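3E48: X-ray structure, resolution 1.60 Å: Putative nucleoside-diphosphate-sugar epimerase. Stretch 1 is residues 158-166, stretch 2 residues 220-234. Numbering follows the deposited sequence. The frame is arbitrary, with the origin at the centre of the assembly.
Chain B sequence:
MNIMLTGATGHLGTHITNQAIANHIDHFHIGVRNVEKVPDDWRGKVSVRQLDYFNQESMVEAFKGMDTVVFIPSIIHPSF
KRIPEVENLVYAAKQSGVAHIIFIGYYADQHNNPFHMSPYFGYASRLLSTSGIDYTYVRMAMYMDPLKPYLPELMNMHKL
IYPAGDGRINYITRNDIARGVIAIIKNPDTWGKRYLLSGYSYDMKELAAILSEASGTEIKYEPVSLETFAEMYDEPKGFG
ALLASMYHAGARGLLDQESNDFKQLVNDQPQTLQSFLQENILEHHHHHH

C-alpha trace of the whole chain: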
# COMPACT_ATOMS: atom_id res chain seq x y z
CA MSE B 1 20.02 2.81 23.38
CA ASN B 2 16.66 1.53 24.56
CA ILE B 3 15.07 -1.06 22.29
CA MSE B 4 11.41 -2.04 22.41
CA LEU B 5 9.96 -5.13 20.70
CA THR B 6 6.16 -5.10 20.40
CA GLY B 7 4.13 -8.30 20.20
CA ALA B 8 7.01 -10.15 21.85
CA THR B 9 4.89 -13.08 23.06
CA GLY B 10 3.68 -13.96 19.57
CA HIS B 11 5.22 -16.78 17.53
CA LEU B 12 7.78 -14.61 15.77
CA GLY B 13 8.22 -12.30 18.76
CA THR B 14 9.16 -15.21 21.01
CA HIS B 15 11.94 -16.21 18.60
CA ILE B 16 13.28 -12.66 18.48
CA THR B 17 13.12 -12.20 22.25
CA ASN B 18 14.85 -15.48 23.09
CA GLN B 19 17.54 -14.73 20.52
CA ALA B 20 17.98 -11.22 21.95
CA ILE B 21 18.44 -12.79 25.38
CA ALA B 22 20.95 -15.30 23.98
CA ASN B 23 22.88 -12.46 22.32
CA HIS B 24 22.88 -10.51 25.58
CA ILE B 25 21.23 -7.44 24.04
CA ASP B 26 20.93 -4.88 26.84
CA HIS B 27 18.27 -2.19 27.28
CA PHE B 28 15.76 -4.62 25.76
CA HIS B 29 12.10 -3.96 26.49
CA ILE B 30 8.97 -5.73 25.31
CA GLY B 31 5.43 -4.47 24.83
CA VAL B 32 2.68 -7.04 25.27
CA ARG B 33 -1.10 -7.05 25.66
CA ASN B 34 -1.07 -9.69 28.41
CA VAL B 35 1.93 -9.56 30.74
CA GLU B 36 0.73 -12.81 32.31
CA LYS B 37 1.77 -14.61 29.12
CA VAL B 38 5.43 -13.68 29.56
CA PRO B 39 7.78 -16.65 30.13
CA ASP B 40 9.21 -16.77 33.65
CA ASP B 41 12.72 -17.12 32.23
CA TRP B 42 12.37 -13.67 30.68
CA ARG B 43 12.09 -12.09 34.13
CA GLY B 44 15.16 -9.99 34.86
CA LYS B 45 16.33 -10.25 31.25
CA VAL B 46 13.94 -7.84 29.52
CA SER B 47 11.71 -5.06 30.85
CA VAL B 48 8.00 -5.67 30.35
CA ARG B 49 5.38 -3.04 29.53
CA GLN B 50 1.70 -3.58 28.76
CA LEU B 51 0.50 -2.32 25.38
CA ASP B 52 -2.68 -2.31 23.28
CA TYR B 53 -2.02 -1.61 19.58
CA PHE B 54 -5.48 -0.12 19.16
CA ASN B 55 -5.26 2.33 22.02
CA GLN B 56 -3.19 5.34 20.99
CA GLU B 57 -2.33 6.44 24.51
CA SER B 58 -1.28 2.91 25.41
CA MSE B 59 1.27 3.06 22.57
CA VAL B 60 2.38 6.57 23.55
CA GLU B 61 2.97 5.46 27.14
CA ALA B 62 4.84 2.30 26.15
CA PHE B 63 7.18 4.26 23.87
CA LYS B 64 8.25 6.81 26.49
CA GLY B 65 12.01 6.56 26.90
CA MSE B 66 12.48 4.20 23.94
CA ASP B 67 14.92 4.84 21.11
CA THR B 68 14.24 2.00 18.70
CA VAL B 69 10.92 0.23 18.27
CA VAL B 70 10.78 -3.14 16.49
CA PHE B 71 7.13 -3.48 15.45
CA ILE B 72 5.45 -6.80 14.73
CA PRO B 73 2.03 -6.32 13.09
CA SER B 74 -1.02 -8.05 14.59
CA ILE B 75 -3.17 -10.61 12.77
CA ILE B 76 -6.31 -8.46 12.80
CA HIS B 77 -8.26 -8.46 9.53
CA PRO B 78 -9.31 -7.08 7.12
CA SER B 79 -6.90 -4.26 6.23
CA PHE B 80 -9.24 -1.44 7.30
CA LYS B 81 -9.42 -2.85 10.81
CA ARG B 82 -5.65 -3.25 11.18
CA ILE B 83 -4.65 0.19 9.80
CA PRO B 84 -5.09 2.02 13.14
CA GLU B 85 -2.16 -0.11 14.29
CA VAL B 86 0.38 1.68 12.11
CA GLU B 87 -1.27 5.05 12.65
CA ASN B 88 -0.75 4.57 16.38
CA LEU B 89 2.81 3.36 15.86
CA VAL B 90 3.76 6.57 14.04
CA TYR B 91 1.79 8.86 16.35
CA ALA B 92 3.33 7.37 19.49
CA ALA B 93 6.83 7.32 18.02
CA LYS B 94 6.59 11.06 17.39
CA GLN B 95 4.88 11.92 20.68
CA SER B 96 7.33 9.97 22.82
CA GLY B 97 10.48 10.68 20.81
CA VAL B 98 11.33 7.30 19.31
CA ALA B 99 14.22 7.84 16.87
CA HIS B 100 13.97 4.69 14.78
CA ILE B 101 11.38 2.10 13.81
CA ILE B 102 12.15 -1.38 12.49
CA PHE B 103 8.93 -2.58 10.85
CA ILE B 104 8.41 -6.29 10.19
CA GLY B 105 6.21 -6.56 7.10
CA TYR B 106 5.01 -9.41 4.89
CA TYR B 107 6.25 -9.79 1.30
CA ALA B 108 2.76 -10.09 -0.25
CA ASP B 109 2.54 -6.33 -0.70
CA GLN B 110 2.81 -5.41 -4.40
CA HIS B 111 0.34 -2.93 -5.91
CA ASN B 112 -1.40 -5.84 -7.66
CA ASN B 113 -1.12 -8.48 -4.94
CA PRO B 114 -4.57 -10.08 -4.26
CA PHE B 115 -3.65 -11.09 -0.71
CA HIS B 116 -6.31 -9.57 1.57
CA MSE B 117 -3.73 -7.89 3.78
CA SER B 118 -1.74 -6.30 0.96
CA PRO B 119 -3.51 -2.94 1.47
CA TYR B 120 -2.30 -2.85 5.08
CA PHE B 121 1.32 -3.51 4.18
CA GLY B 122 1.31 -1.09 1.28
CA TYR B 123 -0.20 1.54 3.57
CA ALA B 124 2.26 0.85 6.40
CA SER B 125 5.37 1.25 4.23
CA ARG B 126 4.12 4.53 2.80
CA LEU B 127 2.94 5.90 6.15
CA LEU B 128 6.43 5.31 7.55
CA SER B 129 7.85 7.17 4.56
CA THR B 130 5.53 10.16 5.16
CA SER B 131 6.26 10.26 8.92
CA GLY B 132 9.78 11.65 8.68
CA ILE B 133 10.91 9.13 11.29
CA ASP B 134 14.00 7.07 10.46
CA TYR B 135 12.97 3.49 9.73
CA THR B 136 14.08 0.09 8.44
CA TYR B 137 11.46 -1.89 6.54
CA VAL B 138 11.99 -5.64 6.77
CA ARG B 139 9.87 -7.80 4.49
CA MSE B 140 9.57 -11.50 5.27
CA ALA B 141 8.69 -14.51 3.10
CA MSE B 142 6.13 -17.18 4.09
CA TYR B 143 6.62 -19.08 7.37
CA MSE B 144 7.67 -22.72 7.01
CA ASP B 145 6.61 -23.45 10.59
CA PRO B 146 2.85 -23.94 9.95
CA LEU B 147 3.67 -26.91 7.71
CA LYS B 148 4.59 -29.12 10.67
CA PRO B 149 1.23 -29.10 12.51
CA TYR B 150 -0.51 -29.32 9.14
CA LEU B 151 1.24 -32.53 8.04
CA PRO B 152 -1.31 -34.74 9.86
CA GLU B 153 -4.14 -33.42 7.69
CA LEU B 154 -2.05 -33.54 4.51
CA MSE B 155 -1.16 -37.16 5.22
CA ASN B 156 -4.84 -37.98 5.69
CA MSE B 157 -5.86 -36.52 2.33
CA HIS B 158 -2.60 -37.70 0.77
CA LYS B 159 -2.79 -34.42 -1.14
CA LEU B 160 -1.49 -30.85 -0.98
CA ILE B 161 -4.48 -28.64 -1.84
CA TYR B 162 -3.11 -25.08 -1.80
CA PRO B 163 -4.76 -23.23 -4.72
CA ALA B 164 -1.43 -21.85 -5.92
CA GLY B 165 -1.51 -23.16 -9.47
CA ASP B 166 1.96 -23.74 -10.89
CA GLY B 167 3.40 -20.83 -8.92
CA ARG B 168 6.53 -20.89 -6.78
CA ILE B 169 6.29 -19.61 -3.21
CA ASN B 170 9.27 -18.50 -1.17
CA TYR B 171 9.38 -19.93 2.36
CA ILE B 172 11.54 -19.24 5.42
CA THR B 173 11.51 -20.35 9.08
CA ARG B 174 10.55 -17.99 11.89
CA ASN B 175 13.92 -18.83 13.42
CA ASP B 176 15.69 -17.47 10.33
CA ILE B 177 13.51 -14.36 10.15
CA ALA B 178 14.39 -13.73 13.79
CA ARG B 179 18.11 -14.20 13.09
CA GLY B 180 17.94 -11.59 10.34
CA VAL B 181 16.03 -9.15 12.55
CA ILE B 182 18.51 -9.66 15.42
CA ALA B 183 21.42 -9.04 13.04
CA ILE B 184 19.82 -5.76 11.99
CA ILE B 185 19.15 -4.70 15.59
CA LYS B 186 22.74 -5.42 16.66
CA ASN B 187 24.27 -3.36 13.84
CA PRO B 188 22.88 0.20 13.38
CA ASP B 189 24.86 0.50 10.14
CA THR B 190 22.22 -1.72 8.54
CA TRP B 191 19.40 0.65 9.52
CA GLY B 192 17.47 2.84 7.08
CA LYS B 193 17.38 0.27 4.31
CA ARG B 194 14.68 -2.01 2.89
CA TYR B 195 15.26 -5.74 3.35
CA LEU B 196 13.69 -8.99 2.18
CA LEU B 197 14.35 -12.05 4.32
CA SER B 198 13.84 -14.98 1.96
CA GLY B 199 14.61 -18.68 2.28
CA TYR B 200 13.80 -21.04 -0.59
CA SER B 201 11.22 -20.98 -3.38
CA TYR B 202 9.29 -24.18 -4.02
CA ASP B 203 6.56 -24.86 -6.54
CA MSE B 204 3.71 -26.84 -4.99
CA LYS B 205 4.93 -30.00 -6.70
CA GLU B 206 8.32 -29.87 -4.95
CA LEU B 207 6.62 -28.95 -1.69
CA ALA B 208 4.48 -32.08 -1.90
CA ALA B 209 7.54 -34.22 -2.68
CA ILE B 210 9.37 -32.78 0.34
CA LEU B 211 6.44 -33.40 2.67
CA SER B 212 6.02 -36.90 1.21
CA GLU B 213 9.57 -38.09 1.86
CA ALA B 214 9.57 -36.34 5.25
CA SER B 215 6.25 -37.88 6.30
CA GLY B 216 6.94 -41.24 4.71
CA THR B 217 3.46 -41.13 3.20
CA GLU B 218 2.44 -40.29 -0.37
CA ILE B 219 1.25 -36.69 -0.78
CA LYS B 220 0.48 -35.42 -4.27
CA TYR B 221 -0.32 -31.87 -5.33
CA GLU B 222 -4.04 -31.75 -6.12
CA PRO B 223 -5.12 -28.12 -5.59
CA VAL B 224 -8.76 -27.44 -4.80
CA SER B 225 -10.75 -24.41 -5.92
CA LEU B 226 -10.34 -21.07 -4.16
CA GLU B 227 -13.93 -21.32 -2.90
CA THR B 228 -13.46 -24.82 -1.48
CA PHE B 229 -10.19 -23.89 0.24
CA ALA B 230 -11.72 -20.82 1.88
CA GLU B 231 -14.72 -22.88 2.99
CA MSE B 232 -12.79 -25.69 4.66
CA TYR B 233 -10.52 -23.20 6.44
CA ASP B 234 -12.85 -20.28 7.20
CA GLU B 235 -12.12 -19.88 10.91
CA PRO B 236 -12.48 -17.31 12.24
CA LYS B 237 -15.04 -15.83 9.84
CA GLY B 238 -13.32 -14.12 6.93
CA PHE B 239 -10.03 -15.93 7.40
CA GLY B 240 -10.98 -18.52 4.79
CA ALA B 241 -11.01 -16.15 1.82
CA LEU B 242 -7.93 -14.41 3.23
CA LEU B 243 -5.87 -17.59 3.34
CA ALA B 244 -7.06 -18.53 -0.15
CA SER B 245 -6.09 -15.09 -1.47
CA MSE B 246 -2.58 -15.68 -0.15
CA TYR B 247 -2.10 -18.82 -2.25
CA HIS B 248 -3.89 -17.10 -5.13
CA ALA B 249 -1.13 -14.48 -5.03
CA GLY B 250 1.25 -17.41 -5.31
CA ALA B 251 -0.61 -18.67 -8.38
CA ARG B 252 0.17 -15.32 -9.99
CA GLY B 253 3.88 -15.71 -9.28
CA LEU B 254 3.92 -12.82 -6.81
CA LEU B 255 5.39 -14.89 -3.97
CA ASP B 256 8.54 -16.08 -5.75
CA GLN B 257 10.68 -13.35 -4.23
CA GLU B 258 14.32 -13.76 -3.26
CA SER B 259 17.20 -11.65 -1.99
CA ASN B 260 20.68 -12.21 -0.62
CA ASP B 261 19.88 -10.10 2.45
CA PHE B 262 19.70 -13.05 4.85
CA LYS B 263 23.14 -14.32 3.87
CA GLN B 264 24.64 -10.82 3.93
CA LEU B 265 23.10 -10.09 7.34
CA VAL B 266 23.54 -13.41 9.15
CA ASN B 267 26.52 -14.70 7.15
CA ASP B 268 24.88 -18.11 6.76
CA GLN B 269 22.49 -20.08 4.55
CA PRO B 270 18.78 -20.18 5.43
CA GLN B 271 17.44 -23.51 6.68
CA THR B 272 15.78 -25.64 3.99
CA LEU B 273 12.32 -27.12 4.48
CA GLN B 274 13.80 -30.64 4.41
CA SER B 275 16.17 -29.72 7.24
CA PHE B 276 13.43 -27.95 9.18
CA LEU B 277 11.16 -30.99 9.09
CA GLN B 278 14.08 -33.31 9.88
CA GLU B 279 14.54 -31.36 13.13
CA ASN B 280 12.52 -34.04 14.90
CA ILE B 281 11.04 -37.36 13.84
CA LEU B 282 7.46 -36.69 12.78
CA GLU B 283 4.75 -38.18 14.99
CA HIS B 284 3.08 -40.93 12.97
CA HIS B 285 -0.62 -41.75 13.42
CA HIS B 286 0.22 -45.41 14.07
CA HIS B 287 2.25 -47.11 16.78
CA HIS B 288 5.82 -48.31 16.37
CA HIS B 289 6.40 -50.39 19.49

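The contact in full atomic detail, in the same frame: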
# COMPACT_ATOMS: atom_id res chain seq x y z
N HIS B 158 -3.64 -37.21 1.66
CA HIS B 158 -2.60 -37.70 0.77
C HIS B 158 -2.48 -36.70 -0.38
O HIS B 158 -2.05 -37.05 -1.48
CB HIS B 158 -2.93 -39.09 0.22
CG HIS B 158 -3.00 -40.15 1.27
ND1 HIS B 158 -4.07 -40.28 2.13
CD2 HIS B 158 -2.12 -41.12 1.61
CE1 HIS B 158 -3.85 -41.29 2.95
NE2 HIS B 158 -2.67 -41.82 2.66
N LYS B 159 -2.85 -35.46 -0.12
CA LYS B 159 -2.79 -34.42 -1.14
C LYS B 159 -2.52 -33.03 -0.58
O LYS B 159 -2.96 -32.70 0.53
CB LYS B 159 -4.10 -34.39 -1.93
CG LYS B 159 -4.52 -35.73 -2.51
CD LYS B 159 -5.95 -35.69 -3.04
CE LYS B 159 -6.41 -37.06 -3.51
NZ LYS B 159 -7.83 -37.04 -3.97
N LEU B 160 -1.79 -32.23 -1.34
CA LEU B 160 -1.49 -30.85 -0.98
C LEU B 160 -2.53 -30.09 -1.80
O LEU B 160 -2.54 -30.20 -3.03
CB LEU B 160 -0.08 -30.47 -1.43
CG LEU B 160 0.38 -29.06 -1.08
CD1 LEU B 160 0.50 -28.92 0.44
CD2 LEU B 160 1.73 -28.79 -1.74
N ILE B 161 -3.41 -29.34 -1.14
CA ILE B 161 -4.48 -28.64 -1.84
C ILE B 161 -4.39 -27.13 -2.03
O ILE B 161 -5.34 -26.51 -2.51
CB ILE B 161 -5.84 -28.95 -1.18
CG1 ILE B 161 -5.86 -28.41 0.25
CG2 ILE B 161 -6.08 -30.45 -1.17
CD1 ILE B 161 -7.19 -28.59 0.96
N TYR B 162 -3.26 -26.53 -1.64
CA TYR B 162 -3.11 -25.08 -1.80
C TYR B 162 -3.43 -24.65 -3.23
O TYR B 162 -2.84 -25.15 -4.18
CB TYR B 162 -1.67 -24.65 -1.46
CG TYR B 162 -1.25 -24.86 -0.02
CD1 TYR B 162 -2.08 -24.48 1.04
CD2 TYR B 162 0.02 -25.35 0.29
CE1 TYR B 162 -1.65 -24.59 2.37
CE2 TYR B 162 0.45 -25.45 1.60
CZ TYR B 162 -0.38 -25.07 2.64
OH TYR B 162 0.08 -25.15 3.93
N PRO B 163 -4.38 -23.72 -3.39
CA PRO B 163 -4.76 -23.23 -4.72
C PRO B 163 -3.74 -22.23 -5.23
O PRO B 163 -4.04 -21.04 -5.40
CB PRO B 163 -6.12 -22.60 -4.47
CG PRO B 163 -5.95 -22.02 -3.10
CD PRO B 163 -5.25 -23.15 -2.35
N ALA B 164 -2.52 -22.70 -5.46
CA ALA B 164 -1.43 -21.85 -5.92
C ALA B 164 -1.02 -22.10 -7.36
O ALA B 164 0.01 -21.62 -7.81
CB ALA B 164 -0.23 -22.02 -5.00
N GLY B 165 -1.84 -22.87 -8.08
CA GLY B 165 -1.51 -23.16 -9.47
C GLY B 165 -0.11 -23.73 -9.63
O GLY B 165 0.31 -24.58 -8.85
N ASP B 166 0.61 -23.26 -10.64
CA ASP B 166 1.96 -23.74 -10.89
C ASP B 166 2.98 -22.72 -10.37
O ASP B 166 4.15 -22.72 -10.77
CB ASP B 166 2.17 -23.98 -12.39
CG ASP B 166 1.13 -24.93 -12.97
OD1 ASP B 166 0.95 -26.03 -12.41
OD2 ASP B 166 0.50 -24.57 -13.99
N LYS B 220 0.39 -36.01 -2.95
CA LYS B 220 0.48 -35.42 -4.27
C LYS B 220 -0.20 -34.06 -4.31
O LYS B 220 -1.11 -33.79 -3.53
CB LYS B 220 -0.16 -36.35 -5.31
CG LYS B 220 0.48 -37.73 -5.39
CD LYS B 220 -0.16 -38.59 -6.47
CE LYS B 220 0.42 -40.00 -6.48
NZ LYS B 220 1.89 -40.02 -6.71
N TYR B 221 0.26 -33.20 -5.20
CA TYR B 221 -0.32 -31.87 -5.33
C TYR B 221 -1.59 -31.89 -6.15
O TYR B 221 -1.55 -32.02 -7.38
CB TYR B 221 0.69 -30.91 -5.97
CG TYR B 221 0.16 -29.52 -6.21
CD1 TYR B 221 -0.49 -28.81 -5.19
CD2 TYR B 221 0.32 -28.88 -7.44
CE1 TYR B 221 -0.95 -27.51 -5.39
CE2 TYR B 221 -0.13 -27.58 -7.65
CZ TYR B 221 -0.76 -26.90 -6.63
OH TYR B 221 -1.19 -25.61 -6.82
N GLU B 222 -2.73 -31.77 -5.47
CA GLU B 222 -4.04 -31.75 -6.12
C GLU B 222 -4.79 -30.57 -5.54
O GLU B 222 -5.65 -30.72 -4.67
CB GLU B 222 -4.79 -33.05 -5.83
CG GLU B 222 -4.20 -34.27 -6.52
CD GLU B 222 -4.94 -35.55 -6.17
OE1 GLU B 222 -6.18 -35.58 -6.33
OE2 GLU B 222 -4.28 -36.52 -5.74
N PRO B 223 -4.49 -29.36 -6.04
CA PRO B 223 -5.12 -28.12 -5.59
C PRO B 223 -6.63 -28.05 -5.78
O PRO B 223 -7.15 -28.41 -6.84
CB PRO B 223 -4.38 -27.05 -6.39
CG PRO B 223 -4.09 -27.75 -7.67
CD PRO B 223 -3.60 -29.10 -7.19
N VAL B 224 -7.32 -27.60 -4.75
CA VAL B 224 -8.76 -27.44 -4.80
C VAL B 224 -9.06 -26.02 -5.23
O VAL B 224 -8.15 -25.19 -5.33
CB VAL B 224 -9.42 -27.70 -3.42
CG1 VAL B 224 -9.26 -29.17 -3.04
CG2 VAL B 224 -8.80 -26.81 -2.36
N SER B 225 -10.33 -25.74 -5.50
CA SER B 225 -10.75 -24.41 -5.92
C SER B 225 -10.54 -23.40 -4.80
O SER B 225 -10.40 -23.78 -3.63
CB SER B 225 -12.22 -24.43 -6.31
OG SER B 225 -13.03 -24.75 -5.19
N LEU B 226 -10.52 -22.12 -5.15
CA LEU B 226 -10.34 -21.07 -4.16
C LEU B 226 -11.52 -21.03 -3.20
O LEU B 226 -11.36 -20.74 -2.01
CB LEU B 226 -10.19 -19.71 -4.85
CG LEU B 226 -8.95 -19.50 -5.72
CD1 LEU B 226 -9.09 -18.22 -6.52
CD2 LEU B 226 -7.71 -19.44 -4.83
N GLU B 227 -12.71 -21.32 -3.72
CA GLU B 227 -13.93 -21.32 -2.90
C GLU B 227 -13.89 -22.45 -1.88
O GLU B 227 -14.18 -22.25 -0.70
CB GLU B 227 -15.17 -21.47 -3.79
CG GLU B 227 -15.32 -20.41 -4.88
CD GLU B 227 -14.27 -20.52 -5.96
OE1 GLU B 227 -14.10 -21.62 -6.54
OE2 GLU B 227 -13.60 -19.51 -6.25
N THR B 228 -13.52 -23.64 -2.35
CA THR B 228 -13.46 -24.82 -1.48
C THR B 228 -12.42 -24.63 -0.37
O THR B 228 -12.67 -24.95 0.79
CB THR B 228 -13.12 -26.09 -2.29
OG1 THR B 228 -14.11 -26.29 -3.30
CG2 THR B 228 -13.07 -27.31 -1.38
N PHE B 229 -11.25 -24.12 -0.74
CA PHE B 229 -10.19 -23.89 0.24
C PHE B 229 -10.64 -22.93 1.34
O PHE B 229 -10.44 -23.19 2.52
CB PHE B 229 -8.94 -23.33 -0.45
CG PHE B 229 -7.74 -23.26 0.44
CD1 PHE B 229 -7.02 -24.41 0.74
CD2 PHE B 229 -7.33 -22.05 0.99
CE1 PHE B 229 -5.91 -24.35 1.59
CE2 PHE B 229 -6.23 -21.98 1.84
CZ PHE B 229 -5.52 -23.14 2.13
N ALA B 230 -11.25 -21.82 0.93
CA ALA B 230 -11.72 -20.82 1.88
C ALA B 230 -12.78 -21.41 2.81
O ALA B 230 -12.82 -21.10 4.00
CB ALA B 230 -12.30 -19.62 1.13
N GLU B 231 -13.64 -22.25 2.25
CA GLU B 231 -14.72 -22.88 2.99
C GLU B 231 -14.24 -23.85 4.06
O GLU B 231 -14.71 -23.82 5.19
CB GLU B 231 -15.65 -23.60 2.02
CG GLU B 231 -16.53 -22.66 1.21
CD GLU B 231 -17.24 -23.36 0.06
OE1 GLU B 231 -17.60 -24.55 0.21
OE2 GLU B 231 -17.46 -22.70 -0.98
N MSE B 232 -13.29 -24.72 3.70
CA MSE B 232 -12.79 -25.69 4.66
C MSE B 232 -11.76 -25.14 5.64
O MSE B 232 -11.23 -25.87 6.47
CB MSE B 232 -12.23 -26.92 3.92
CG MSE B 232 -11.14 -26.63 2.92
SE MSE B 232 -10.77 -28.16 1.78
CE MSE B 232 -9.96 -29.32 3.11
N TYR B 233 -11.48 -23.84 5.55
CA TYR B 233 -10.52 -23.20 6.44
C TYR B 233 -10.99 -21.81 6.87
O TYR B 233 -10.18 -20.96 7.23
CB TYR B 233 -9.14 -23.11 5.77
CG TYR B 233 -8.51 -24.46 5.49
CD1 TYR B 233 -8.14 -25.31 6.53
CD2 TYR B 233 -8.29 -24.88 4.18
CE1 TYR B 233 -7.56 -26.55 6.27
CE2 TYR B 233 -7.72 -26.12 3.91
CZ TYR B 233 -7.36 -26.96 4.96
OH TYR B 233 -6.80 -28.18 4.69
N ASP B 234 -12.30 -21.58 6.82
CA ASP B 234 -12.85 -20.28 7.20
C ASP B 234 -13.10 -20.20 8.70
O ASP B 234 -14.23 -20.32 9.17
CB ASP B 234 -14.17 -20.03 6.47
CG ASP B 234 -14.65 -18.59 6.60
OD1 ASP B 234 -15.83 -18.32 6.32
OD2 ASP B 234 -13.83 -17.73 6.99
O HOH W 1 -3.25 -38.39 -3.56

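The two stretches run side by side as a short parallel pairing and stay close past its end, where their side chains form a small apolar cluster. Lys 159 pairs with Lys 220, and Leu 160 with Tyr 221, each at a CA-CA distance of 4.6 Å. The hydrogen bonds alternate as a parallel ladder requires. Lys 220 N donates to His 158 O at 3.0 Å, Leu 160 N to Lys 220 O at 2.8 Å, and Glu 222 N to Leu 160 O at 2.9 Å. Lys 220 O also lies 3.0 Å from Lys 159 CA, a CA-H...O contact. Beyond the strands, Val 224 N reaches Ile 161 O at 3.2 Å, so the backbones stay linked past Pro 223, whose ring nitrogen has no proton to give.

The lysines lie on one face of the sheet. The extended side chain of Lys 159 runs alongside that of Glu 222, which lies just past the strand, and Lys 159 NZ forms a salt bridge to Glu 222 OE1 at 3.2 Å, with a weak hydrogen bond. A water donates to both His 158 O (2.7 Å) and Glu 222 OE2 (3.1 Å), bridging the stretches beside this pair.

Leu 160 and Tyr 221 share the other face. Their side chains touch at Leu 160 CD2 and Tyr 221 CD1, 4.1 Å apart. The tyrosine then reaches forward to the turn at 162-165. Tyr 221 OH donates to Gly 165 O at 2.7 Å and accepts a weak bond from Ala 164 N at 3.5 Å. The ring tip thus sits against the polar backbone of the turn. Gly 165 has a positive phi, which favours glycine.

Ile 161 is the main bump of stretch 1. Its CB packs against Val 224 CG2 at 3.8 Å. Its CD1 enters a hollow lined by Phe 229 CD1 (4.2 Å), Met 232 CE (3.6 Å) and Tyr 233 CE2 (3.9 Å). Met 232 is a selenomethionine. The methyl meets both aromatic rings at their edges.

Pro 163 fills the next hollow, between Leu 226 and Phe 229. Its CB lies 3.6 Å from Leu 226 CD2. Its CD sits over one face of the Phe 229 ring, 3.9 Å from the centroid, in a CH-pi contact. Tyr 162 starts away from stretch 2, yet its CD1 comes within 3.8 Å of Phe 229 CZ. Phe 229 therefore touches three consecutive residues of stretch 1.

The helix carrying Leu 226 and Phe 229 is capped by Ser 225, whose OG accepts from Thr 228 N at 3.1 Å.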